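PDB 2E0I: 432aa long hypothetical deoxyribodipyrimidine photolyase from Sulfolobus tokodaii, which probably repairs cyclobutane pyrimidine dimers in DNA with light, using one bound FAD as catalytic cofactor and a second FAD probably as light-harvesting antenna. Local coordinates for residues V320-F334 and I345-G357. Numbering follows the deposited sequence.
With FAD (flavin-adenine dinucleotide), chain E.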
ATOM      1  N   VAL A 320       0.786   5.183 -18.730  1.00 25.24           N
ATOM      2  CA  VAL A 320      -0.401   5.936 -19.058  1.00 26.10           C
ATOM      3  C   VAL A 320      -0.235   6.991 -20.140  1.00 27.77           C
ATOM      4  O   VAL A 320      -0.967   6.992 -21.131  1.00 26.95           O
ATOM      5  CB  VAL A 320      -0.981   6.600 -17.799  1.00 25.39           C
ATOM      6  CG1 VAL A 320      -2.264   7.322 -18.143  1.00 23.85           C
ATOM      7  CG2 VAL A 320      -1.232   5.548 -16.727  1.00 24.12           C
ATOM      8  N   LYS A 321       0.731   7.883 -19.952  1.00 29.54           N
ATOM      9  CA  LYS A 321       0.950   8.973 -20.894  1.00 29.17           C
ATOM     10  C   LYS A 321       1.900   8.723 -22.051  1.00 30.06           C
ATOM     11  O   LYS A 321       2.140   9.619 -22.849  1.00 31.89           O
ATOM     12  CB  LYS A 321       1.367  10.227 -20.122  1.00 27.71           C
ATOM     13  CG  LYS A 321       0.219  10.766 -19.289  1.00 27.99           C
ATOM     14  CD  LYS A 321       0.589  11.986 -18.484  1.00 28.20           C
ATOM     15  CE  LYS A 321      -0.615  12.482 -17.687  1.00 26.92           C
ATOM     16  NZ  LYS A 321      -0.270  13.636 -16.797  1.00 28.49           N
ATOM     17  N   VAL A 322       2.434   7.515 -22.165  1.00 30.61           N
ATOM     18  CA  VAL A 322       3.336   7.221 -23.267  1.00 30.71           C
ATOM     19  C   VAL A 322       2.872   5.992 -24.028  1.00 30.58           C
ATOM     20  O   VAL A 322       2.816   6.014 -25.244  1.00 31.62           O
ATOM     21  CB  VAL A 322       4.800   7.036 -22.770  1.00 31.03           C
ATOM     22  CG1 VAL A 322       5.689   6.543 -23.896  1.00 30.29           C
ATOM     23  CG2 VAL A 322       5.336   8.365 -22.257  1.00 30.13           C
ATOM     24  N   LEU A 323       2.527   4.922 -23.323  1.00 30.72           N
ATOM     25  CA  LEU A 323       2.065   3.712 -23.999  1.00 30.66           C
ATOM     26  C   LEU A 323       0.556   3.801 -24.151  1.00 30.93           C
ATOM     27  O   LEU A 323      -0.080   2.922 -24.737  1.00 32.41           O
ATOM     28  CB  LEU A 323       2.443   2.456 -23.198  1.00 29.13           C
ATOM     29  CG  LEU A 323       3.935   2.177 -22.972  1.00 27.89           C
ATOM     30  CD1 LEU A 323       4.095   0.917 -22.163  1.00 27.60           C
ATOM     31  CD2 LEU A 323       4.651   2.037 -24.300  1.00 27.92           C
ATOM     32  N   PHE A 324      -0.001   4.878 -23.606  1.00 30.73           N
ATOM     33  CA  PHE A 324      -1.432   5.155 -23.649  1.00 31.40           C
ATOM     34  C   PHE A 324      -2.310   3.955 -23.229  1.00 31.21           C
ATOM     35  O   PHE A 324      -3.223   3.531 -23.954  1.00 30.78           O
ATOM     36  CB  PHE A 324      -1.795   5.661 -25.052  1.00 33.29           C
ATOM     37  CG  PHE A 324      -3.109   6.391 -25.123  1.00 35.66           C
ATOM     38  CD1 PHE A 324      -3.516   7.232 -24.092  1.00 35.78           C
ATOM     39  CD2 PHE A 324      -3.937   6.254 -26.243  1.00 37.36           C
ATOM     40  CE1 PHE A 324      -4.728   7.924 -24.173  1.00 37.13           C
ATOM     41  CE2 PHE A 324      -5.154   6.945 -26.334  1.00 37.50           C
ATOM     42  CZ  PHE A 324      -5.548   7.779 -25.299  1.00 36.96           C
ATOM     43  N   VAL A 325      -2.016   3.413 -22.046  1.00 29.79           N
ATOM     44  CA  VAL A 325      -2.766   2.292 -21.485  1.00 28.48           C
ATOM     45  C   VAL A 325      -3.563   2.791 -20.263  1.00 29.23           C
ATOM     46  O   VAL A 325      -3.057   3.560 -19.442  1.00 29.25           O
ATOM     47  CB  VAL A 325      -1.822   1.146 -21.068  1.00 26.93           C
ATOM     48  CG1 VAL A 325      -2.607   0.058 -20.365  1.00 26.15           C
ATOM     49  CG2 VAL A 325      -1.116   0.589 -22.286  1.00 24.61           C
ATOM     50  N   ASP A 326      -4.816   2.364 -20.158  1.00 28.80           N
ATOM     51  CA  ASP A 326      -5.687   2.780 -19.065  1.00 28.67           C
ATOM     52  C   ASP A 326      -4.986   2.632 -17.713  1.00 28.41           C
ATOM     53  O   ASP A 326      -4.422   1.581 -17.415  1.00 28.18           O
ATOM     54  CB  ASP A 326      -6.973   1.941 -19.104  1.00 29.88           C
ATOM     55  CG  ASP A 326      -8.047   2.452 -18.161  1.00 29.51           C
ATOM     56  OD1 ASP A 326      -9.177   1.941 -18.243  1.00 29.55           O
ATOM     57  OD2 ASP A 326      -7.771   3.353 -17.342  1.00 30.14           O
ATOM     58  N   TRP A 327      -5.021   3.681 -16.894  1.00 27.49           N
ATOM     59  CA  TRP A 327      -4.380   3.627 -15.588  1.00 26.94           C
ATOM     60  C   TRP A 327      -4.916   2.511 -14.689  1.00 27.25           C
ATOM     61  O   TRP A 327      -4.211   2.039 -13.802  1.00 26.48           O
ATOM     62  CB  TRP A 327      -4.502   4.969 -14.865  1.00 26.87           C
ATOM     63  CG  TRP A 327      -5.897   5.449 -14.668  1.00 26.99           C
ATOM     64  CD1 TRP A 327      -6.588   6.290 -15.478  1.00 27.68           C
ATOM     65  CD2 TRP A 327      -6.771   5.132 -13.577  1.00 27.41           C
ATOM     66  NE1 TRP A 327      -7.842   6.526 -14.963  1.00 28.28           N
ATOM     67  CE2 TRP A 327      -7.981   5.825 -13.796  1.00 28.03           C
ATOM     68  CE3 TRP A 327      -6.651   4.327 -12.436  1.00 27.48           C
ATOM     69  CZ2 TRP A 327      -9.066   5.742 -12.915  1.00 28.28           C
ATOM     70  CZ3 TRP A 327      -7.727   4.240 -11.558  1.00 26.89           C
ATOM     71  CH2 TRP A 327      -8.919   4.945 -11.803  1.00 28.97           C
ATOM     72  N   ARG A 328      -6.159   2.090 -14.913  1.00 28.54           N
ATOM     73  CA  ARG A 328      -6.754   1.015 -14.119  1.00 28.72           C
ATOM     74  C   ARG A 328      -5.987  -0.284 -14.329  1.00 28.74           C
ATOM     75  O   ARG A 328      -5.894  -1.098 -13.421  1.00 29.99           O
ATOM     76  CB  ARG A 328      -8.219   0.801 -14.498  1.00 29.63           C
ATOM     77  CG  ARG A 328      -9.127   1.946 -14.130  1.00 32.48           C
ATOM     78  CD  ARG A 328     -10.530   1.679 -14.612  1.00 37.52           C
ATOM     79  NE  ARG A 328     -11.345   2.900 -14.674  1.00 43.97           N
ATOM     80  CZ  ARG A 328     -11.105   3.949 -15.466  1.00 44.98           C
ATOM     81  NH1 ARG A 328     -10.059   3.952 -16.286  1.00 46.29           N
ATOM     82  NH2 ARG A 328     -11.923   4.998 -15.447  1.00 45.23           N
ATOM     83  N   TRP A 329      -5.446  -0.480 -15.528  1.00 28.00           N
ATOM     84  CA  TRP A 329      -4.668  -1.678 -15.829  1.00 26.88           C
ATOM     85  C   TRP A 329      -3.408  -1.672 -14.956  1.00 26.28           C
ATOM     86  O   TRP A 329      -3.053  -2.670 -14.316  1.00 25.78           O
ATOM     87  CB  TRP A 329      -4.260  -1.685 -17.307  1.00 28.65           C
ATOM     88  CG  TRP A 329      -5.357  -2.018 -18.289  1.00 30.73           C
ATOM     89  CD1 TRP A 329      -6.684  -1.701 -18.188  1.00 31.44           C
ATOM     90  CD2 TRP A 329      -5.200  -2.682 -19.549  1.00 31.55           C
ATOM     91  NE1 TRP A 329      -7.363  -2.127 -19.308  1.00 31.18           N
ATOM     92  CE2 TRP A 329      -6.477  -2.732 -20.159  1.00 32.22           C
ATOM     93  CE3 TRP A 329      -4.104  -3.238 -20.226  1.00 31.79           C
ATOM     94  CZ2 TRP A 329      -6.686  -3.317 -21.414  1.00 32.01           C
ATOM     95  CZ3 TRP A 329      -4.313  -3.819 -21.477  1.00 32.41           C
ATOM     96  CH2 TRP A 329      -5.595  -3.852 -22.055  1.00 32.69           C
ATOM     97  N   GLY A 330      -2.732  -0.528 -14.944  1.00 25.08           N
ATOM     98  CA  GLY A 330      -1.523  -0.388 -14.161  1.00 23.14           C
ATOM     99  C   GLY A 330      -1.824  -0.502 -12.685  1.00 21.49           C
ATOM    100  O   GLY A 330      -1.071  -1.117 -11.945  1.00 20.63           O
ATOM    101  N   GLU A 331      -2.928   0.100 -12.259  1.00 21.00           N
ATOM    102  CA  GLU A 331      -3.341   0.049 -10.861  1.00 20.67           C
ATOM    103  C   GLU A 331      -3.435  -1.397 -10.411  1.00 19.80           C
ATOM    104  O   GLU A 331      -2.887  -1.765  -9.373  1.00 17.21           O
ATOM    105  CB  GLU A 331      -4.710   0.699 -10.684  1.00 23.21           C
ATOM    106  CG  GLU A 331      -5.245   0.598  -9.268  1.00 27.41           C
ATOM    107  CD  GLU A 331      -6.744   0.868  -9.160  1.00 29.97           C
ATOM    108  OE1 GLU A 331      -7.240   0.969  -8.008  1.00 31.89           O
ATOM    109  OE2 GLU A 331      -7.420   0.971 -10.213  1.00 28.18           O
ATOM    110  N   ARG A 332      -4.135  -2.211 -11.201  1.00 20.21           N
ATOM    111  CA  ARG A 332      -4.309  -3.620 -10.881  1.00 21.24           C
ATOM    112  C   ARG A 332      -2.996  -4.385 -10.921  1.00 20.51           C
ATOM    113  O   ARG A 332      -2.732  -5.229 -10.060  1.00 20.80           O
ATOM    114  CB  ARG A 332      -5.296  -4.296 -11.826  1.00 23.62           C
ATOM    115  CG  ARG A 332      -6.046  -5.430 -11.138  1.00 29.83           C
ATOM    116  CD  ARG A 332      -6.069  -6.708 -11.933  1.00 36.25           C
ATOM    117  NE  ARG A 332      -6.751  -6.568 -13.211  1.00 44.11           N
ATOM    118  CZ  ARG A 332      -6.762  -7.477 -14.189  1.00 47.66           C
ATOM    119  NH1 ARG A 332      -6.121  -8.641 -14.070  1.00 47.73           N
ATOM    120  NH2 ARG A 332      -7.417  -7.202 -15.311  1.00 50.18           N
ATOM    121  N   TYR A 333      -2.164  -4.111 -11.915  1.00 18.48           N
ATOM    122  CA  TYR A 333      -0.898  -4.811 -11.977  1.00 16.96           C
ATOM    123  C   TYR A 333      -0.067  -4.548 -10.714  1.00 17.75           C
ATOM    124  O   TYR A 333       0.495  -5.478 -10.125  1.00 19.01           O
ATOM    125  CB  TYR A 333      -0.116  -4.395 -13.208  1.00 15.70           C
ATOM    126  CG  TYR A 333       1.149  -5.179 -13.332  1.00 13.63           C
ATOM    127  CD1 TYR A 333       1.111  -6.549 -13.574  1.00 12.93           C
ATOM    128  CD2 TYR A 333       2.386  -4.571 -13.142  1.00 13.76           C
ATOM    129  CE1 TYR A 333       2.275  -7.298 -13.618  1.00 13.64           C
ATOM    130  CE2 TYR A 333       3.565  -5.310 -13.185  1.00 14.55           C
ATOM    131  CZ  TYR A 333       3.497  -6.673 -13.422  1.00 15.64           C
ATOM    132  OH  TYR A 333       4.654  -7.404 -13.456  1.00 17.89           O
ATOM    133  N   PHE A 334       0.018  -3.283 -10.308  1.00 16.30           N
ATOM    134  CA  PHE A 334       0.754  -2.908  -9.106  1.00 15.28           C
ATOM    135  C   PHE A 334       0.187  -3.612  -7.887  1.00 14.24           C
ATOM    136  O   PHE A 334       0.939  -4.065  -7.033  1.00 13.43           O
ATOM    137  CB  PHE A 334       0.670  -1.398  -8.868  1.00 16.13           C
ATOM    138  CG  PHE A 334       1.864  -0.632  -9.366  1.00 17.04           C
ATOM    139  CD1 PHE A 334       2.618  -1.099 -10.447  1.00 16.32           C
ATOM    140  CD2 PHE A 334       2.214   0.580  -8.774  1.00 17.45           C
ATOM    141  CE1 PHE A 334       3.694  -0.375 -10.929  1.00 15.70           C
ATOM    142  CE2 PHE A 334       3.294   1.319  -9.254  1.00 16.63           C
ATOM    143  CZ  PHE A 334       4.035   0.837 -10.335  1.00 17.00           C
ATOM    144  N   ILE A 345      -4.352   4.329  -1.438  1.00 15.12           N
ATOM    145  CA  ILE A 345      -3.099   4.993  -1.727  1.00 14.61           C
ATOM    146  C   ILE A 345      -2.631   4.652  -3.141  1.00 15.31           C
ATOM    147  O   ILE A 345      -2.175   5.531  -3.870  1.00 16.36           O
ATOM    148  CB  ILE A 345      -2.036   4.624  -0.662  1.00 14.48           C
ATOM    149  CG1 ILE A 345      -2.542   5.083   0.718  1.00 13.91           C
ATOM    150  CG2 ILE A 345      -0.698   5.270  -0.993  1.00 11.03           C
ATOM    151  CD1 ILE A 345      -1.613   4.802   1.869  1.00 12.56           C
ATOM    152  N   ASN A 346      -2.766   3.393  -3.544  1.00 15.87           N
ATOM    153  CA  ASN A 346      -2.358   3.003  -4.889  1.00 17.88           C
ATOM    154  C   ASN A 346      -3.248   3.713  -5.916  1.00 19.52           C
ATOM    155  O   ASN A 346      -2.753   4.291  -6.891  1.00 20.56           O
ATOM    156  CB  ASN A 346      -2.458   1.483  -5.069  1.00 17.89           C
ATOM    157  CG  ASN A 346      -1.917   1.014  -6.420  1.00 18.30           C
ATOM    158  OD1 ASN A 346      -0.805   1.361  -6.812  1.00 19.66           O
ATOM    159  ND2 ASN A 346      -2.704   0.217  -7.129  1.00 18.75           N
ATOM    160  N   ASN A 347      -4.560   3.682  -5.691  1.00 19.97           N
ATOM    161  CA  ASN A 347      -5.499   4.329  -6.600  1.00 19.38           C
ATOM    162  C   ASN A 347      -5.226   5.831  -6.722  1.00 20.23           C
ATOM    163  O   ASN A 347      -5.122   6.371  -7.836  1.00 19.16           O
ATOM    164  CB  ASN A 347      -6.929   4.116  -6.113  1.00 19.76           C
ATOM    165  CG  ASN A 347      -7.951   4.637  -7.097  1.00 21.71           C
ATOM    166  OD1 ASN A 347      -8.110   5.852  -7.269  1.00 23.22           O
ATOM    167  ND2 ASN A 347      -8.642   3.721  -7.773  1.00 21.83           N
ATOM    168  N   GLY A 348      -5.105   6.492  -5.568  1.00 19.69           N
ATOM    169  CA  GLY A 348      -4.860   7.920  -5.530  1.00 18.91           C
ATOM    170  C   GLY A 348      -3.663   8.317  -6.353  1.00 19.40           C
ATOM    171  O   GLY A 348      -3.716   9.256  -7.155  1.00 19.47           O
ATOM    172  N   ASN A 349      -2.575   7.583  -6.167  1.00 19.76           N
ATOM    173  CA  ASN A 349      -1.349   7.861  -6.890  1.00 19.02           C
ATOM    174  C   ASN A 349      -1.470   7.646  -8.390  1.00 19.44           C
ATOM    175  O   ASN A 349      -0.979   8.464  -9.164  1.00 19.25           O
ATOM    176  CB  ASN A 349      -0.217   7.024  -6.309  1.00 18.58           C
ATOM    177  CG  ASN A 349       0.459   7.704  -5.124  1.00 18.70           C
ATOM    178  OD1 ASN A 349       1.286   8.594  -5.305  1.00 19.06           O
ATOM    179  ND2 ASN A 349       0.106   7.290  -3.912  1.00 17.65           N
ATOM    180  N   TRP A 350      -2.124   6.566  -8.814  1.00 19.54           N
ATOM    181  CA  TRP A 350      -2.269   6.327 -10.244  1.00 19.43           C
ATOM    182  C   TRP A 350      -3.045   7.448 -10.910  1.00 20.25           C
ATOM    183  O   TRP A 350      -2.625   7.991 -11.934  1.00 19.56           O
ATOM    184  CB  TRP A 350      -2.962   4.990 -10.524  1.00 17.69           C
ATOM    185  CG  TRP A 350      -2.005   3.834 -10.547  1.00 16.07           C
ATOM    186  CD1 TRP A 350      -1.708   2.987  -9.513  1.00 15.91           C
ATOM    187  CD2 TRP A 350      -1.154   3.450 -11.637  1.00 13.64           C
ATOM    188  NE1 TRP A 350      -0.719   2.101  -9.894  1.00 15.03           N
ATOM    189  CE2 TRP A 350      -0.363   2.364 -11.191  1.00 12.85           C
ATOM    190  CE3 TRP A 350      -0.981   3.919 -12.942  1.00 11.28           C
ATOM    191  CZ2 TRP A 350       0.581   1.745 -12.002  1.00 11.50           C
ATOM    192  CZ3 TRP A 350      -0.042   3.304 -13.752  1.00 10.80           C
ATOM    193  CH2 TRP A 350       0.727   2.229 -13.280  1.00 12.27           C
ATOM    194  N   GLN A 351      -4.176   7.810 -10.324  1.00 21.39           N
ATOM    195  CA  GLN A 351      -4.984   8.867 -10.901  1.00 22.48           C
ATOM    196  C   GLN A 351      -4.215  10.173 -10.917  1.00 23.25           C
ATOM    197  O   GLN A 351      -4.335  10.963 -11.843  1.00 24.43           O
ATOM    198  CB  GLN A 351      -6.277   9.026 -10.113  1.00 22.36           C
ATOM    199  CG  GLN A 351      -7.097   7.765 -10.066  1.00 22.72           C
ATOM    200  CD  GLN A 351      -8.537   8.042 -10.348  1.00 23.85           C
ATOM    201  OE1 GLN A 351      -8.851   8.740 -11.317  1.00 24.38           O
ATOM    202  NE2 GLN A 351      -9.434   7.502  -9.513  1.00 22.61           N
ATOM    203  N   TRP A 352      -3.426  10.402  -9.879  1.00 24.68           N
ATOM    204  CA  TRP A 352      -2.638  11.617  -9.796  1.00 25.64           C
ATOM    205  C   TRP A 352      -1.732  11.681 -11.014  1.00 25.53           C
ATOM    206  O   TRP A 352      -1.690  12.667 -11.725  1.00 26.97           O
ATOM    207  CB  TRP A 352      -1.785  11.601  -8.529  1.00 27.05           C
ATOM    208  CG  TRP A 352      -1.178  12.934  -8.168  1.00 29.58           C
ATOM    209  CD1 TRP A 352      -1.742  13.903  -7.394  1.00 30.66           C
ATOM    210  CD2 TRP A 352       0.099  13.447  -8.584  1.00 30.77           C
ATOM    211  NE1 TRP A 352      -0.902  14.990  -7.299  1.00 31.77           N
ATOM    212  CE2 TRP A 352       0.234  14.737  -8.022  1.00 31.69           C
ATOM    213  CE3 TRP A 352       1.139  12.942  -9.379  1.00 31.71           C
ATOM    214  CZ2 TRP A 352       1.370  15.534  -8.229  1.00 32.37           C
ATOM    215  CZ3 TRP A 352       2.273  13.736  -9.584  1.00 32.79           C
ATOM    216  CH2 TRP A 352       2.376  15.016  -9.010  1.00 32.64           C
ATOM    217  N   ILE A 353      -1.003  10.608 -11.249  1.00 26.92           N
ATOM    218  CA  ILE A 353      -0.087  10.539 -12.368  1.00 28.92           C
ATOM    219  C   ILE A 353      -0.776  10.640 -13.727  1.00 29.74           C
ATOM    220  O   ILE A 353      -0.271  11.288 -14.638  1.00 29.57           O
ATOM    221  CB  ILE A 353       0.742   9.235 -12.287  1.00 29.41           C
ATOM    222  CG1 ILE A 353       2.137   9.563 -11.785  1.00 30.73           C
ATOM    223  CG2 ILE A 353       0.835   8.560 -13.638  1.00 30.02           C
ATOM    224  CD1 ILE A 353       2.879  10.533 -12.695  1.00 33.73           C
ATOM    225  N   ALA A 354      -1.927   9.995 -13.862  1.00 30.89           N
ATOM    226  CA  ALA A 354      -2.665  10.009 -15.118  1.00 31.98           C
ATOM    227  C   ALA A 354      -3.396  11.320 -15.267  1.00 32.20           C
ATOM    228  O   ALA A 354      -4.105  11.541 -16.243  1.00 33.08           O
ATOM    229  CB  ALA A 354      -3.662   8.858 -15.146  1.00 32.71           C
ATOM    230  N   SER A 355      -3.196  12.187 -14.287  1.00 33.39           N
ATOM    231  CA  SER A 355      -3.844  13.486 -14.227  1.00 35.05           C
ATOM    232  C   SER A 355      -5.345  13.390 -14.489  1.00 35.31           C
ATOM    233  O   SER A 355      -5.903  14.094 -15.330  1.00 35.92           O
ATOM    234  CB  SER A 355      -3.160  14.505 -15.164  1.00 34.81           C
ATOM    235  OG  SER A 355      -2.878  13.970 -16.437  1.00 35.86           O
ATOM    236  N   THR A 356      -5.978  12.481 -13.755  1.00 36.13           N
ATOM    237  CA  THR A 356      -7.416  12.274 -13.808  1.00 37.28           C
ATOM    238  C   THR A 356      -7.815  12.354 -12.348  1.00 38.67           C
ATOM    239  O   THR A 356      -8.943  12.042 -11.985  1.00 38.62           O
ATOM    240  CB  THR A 356      -7.805  10.876 -14.329  1.00 37.22           C
ATOM    241  OG1 THR A 356      -7.322   9.873 -13.428  1.00 36.55           O
ATOM    242  CG2 THR A 356      -7.228  10.639 -15.707  1.00 37.05           C
ATOM    243  N   GLY A 357      -6.861  12.770 -11.518  1.00 40.49           N
ATOM    244  CA  GLY A 357      -7.098  12.883 -10.093  1.00 43.02           C
ATOM    245  C   GLY A 357      -6.876  14.248  -9.464  1.00 45.63           C
ATOM    246  O   GLY A 357      -7.218  15.282 -10.032  1.00 45.87           O
TER
HETATM  247  PA  FAD E1100       9.958   6.796   1.540  1.00 29.54           P
HETATM  248  O1A FAD E1100      11.073   6.319   2.390  1.00 31.28           O
HETATM  249  O2A FAD E1100       9.952   8.063   0.777  1.00 31.16           O
HETATM  250  O5B FAD E1100       9.025   7.249   2.772  1.00 31.26           O
HETATM  251  C5B FAD E1100       8.026   8.261   2.628  1.00 32.36           C
HETATM  252  C4B FAD E1100       6.741   7.830   3.339  1.00 34.14           C
HETATM  253  O4B FAD E1100       5.707   8.819   3.200  1.00 35.85           O
HETATM  254  C3B FAD E1100       6.214   6.541   2.706  1.00 34.99           C
HETATM  255  O3B FAD E1100       6.684   5.429   3.473  1.00 33.17           O
HETATM  256  C2B FAD E1100       4.715   6.699   2.951  1.00 35.21           C
HETATM  257  O2B FAD E1100       4.421   6.453   4.328  1.00 38.01           O
HETATM  258  C1B FAD E1100       4.546   8.185   2.634  1.00 35.68           C
HETATM  259  N9A FAD E1100       4.513   8.439   1.174  1.00 34.64           N
HETATM  260  C8A FAD E1100       5.530   8.818   0.403  1.00 33.40           C
HETATM  261  N7A FAD E1100       5.094   9.038  -0.836  1.00 33.44           N
HETATM  262  C5A FAD E1100       3.787   8.795  -0.857  1.00 33.54           C
HETATM  263  C6A FAD E1100       2.796   8.843  -1.832  1.00 32.04           C
HETATM  264  N6A FAD E1100       3.078   9.224  -3.074  1.00 30.60           N
HETATM  265  N1A FAD E1100       1.540   8.505  -1.502  1.00 31.20           N
HETATM  266  C2A FAD E1100       1.224   8.133  -0.274  1.00 30.40           C
HETATM  267  N3A FAD E1100       2.139   8.083   0.679  1.00 30.27           N
HETATM  268  C4A FAD E1100       3.415   8.404   0.423  1.00 33.30           C
HETATM  269  N1  FAD E1100       2.346   3.469  -1.277  1.00 23.25           N
HETATM  270  C2  FAD E1100       1.755   2.421  -0.559  1.00 24.48           C
HETATM  271  O2  FAD E1100       1.974   2.284   0.643  1.00 25.23           O
HETATM  272  N3  FAD E1100       0.951   1.486  -1.222  1.00 26.07           N
HETATM  273  C4  FAD E1100       0.753   1.604  -2.603  1.00 24.57           C
HETATM  274  O4  FAD E1100       0.001   0.817  -3.176  1.00 23.75           O
HETATM  275  C4X FAD E1100       1.355   2.636  -3.314  1.00 24.01           C
HETATM  276  N5  FAD E1100       1.218   2.688  -4.705  1.00 24.96           N
HETATM  277  C5X FAD E1100       1.801   3.733  -5.433  1.00 24.55           C
HETATM  278  C6  FAD E1100       1.636   3.772  -6.815  1.00 22.01           C
HETATM  279  C7  FAD E1100       2.180   4.823  -7.546  1.00 23.91           C
HETATM  280  C7M FAD E1100       1.956   4.856  -9.059  1.00 24.69           C
HETATM  281  C8  FAD E1100       2.893   5.827  -6.894  1.00 22.82           C
HETATM  282  C8M FAD E1100       3.479   7.010  -7.668  1.00 23.13           C
HETATM  283  C9  FAD E1100       3.054   5.778  -5.512  1.00 23.48           C
HETATM  284  C9A FAD E1100       2.505   4.736  -4.769  1.00 25.13           C
HETATM  285  N10 FAD E1100       2.642   4.685  -3.369  1.00 24.65           N
HETATM  286  C10 FAD E1100       2.149   3.577  -2.661  1.00 23.77           C
HETATM  287  C1' FAD E1100       3.341   5.778  -2.644  1.00 22.81           C
HETATM  288  C2' FAD E1100       4.849   5.644  -2.418  1.00 24.46           C
HETATM  289  O2' FAD E1100       5.521   5.396  -3.655  1.00 24.04           O
HETATM  290  C3' FAD E1100       5.196   4.552  -1.402  1.00 26.29           C
HETATM  291  O3' FAD E1100       4.476   4.789  -0.190  1.00 28.37           O
HETATM  292  C4' FAD E1100       6.693   4.546  -1.082  1.00 26.48           C
HETATM  293  O4' FAD E1100       7.453   4.363  -2.280  1.00 26.67           O
HETATM  294  C5' FAD E1100       7.038   3.433  -0.091  1.00 27.16           C
HETATM  295  O5' FAD E1100       8.450   3.359   0.133  1.00 28.99           O
HETATM  296  P   FAD E1100       9.145   4.093   1.387  1.00 27.24           P
HETATM  297  O1P FAD E1100       8.392   3.725   2.606  1.00 28.14           O
HETATM  298  O2P FAD E1100      10.589   3.772   1.333  1.00 28.17           O
HETATM  299  O3P FAD E1100       8.912   5.659   1.078  1.00 30.28           O
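With its CG turned anti to the carbonyl carbon (chi1 -86°), Trp350 lays its indole on the backbone of Gly330 and Glu331, while Asn346, its CG anti to the backbone N (chi1 -175°), sends ND2 to the same turn. This roughly antiparallel helix pair, 327-334 against 345-353, whose axes come within 9.7 Å, belongs to the all-helical FAD-binding domain of photolyases. Trp350 is a knob in a hole formed by Val320, Gly330, Glu331 and Phe334. Glu331 CA lies 3.6 Å from the centroid of the Trp350 five-membered ring, a CH-pi contact, and Gly330 CA sits over the six-membered ring in a second one. The edge of Trp350 meets the face of Phe334 in a T-shaped pair with planes at 71°, and the flavin methyl C7M rests over the other indole face. Were Trp350 replaced by an alanine, a gap would probably open between the helices, and C7M and the Phe334 face would lose this partner. Asn346 ND2 donates to Glu331 O at 3.0 Å; Asn347 ND2, which also bonds Val260 O, reaches Glu331 OE1 from above the carboxylate plane. That OE1 also accepts from the adenine of the second FAD, so one helix pair borders both cofactors. Gln351 CG stands over a face of the Trp327 six-membered ring, and from the end of the preceding helix 309-322 Lys321 NZ donates to Ser355 OG at 2.7 Å.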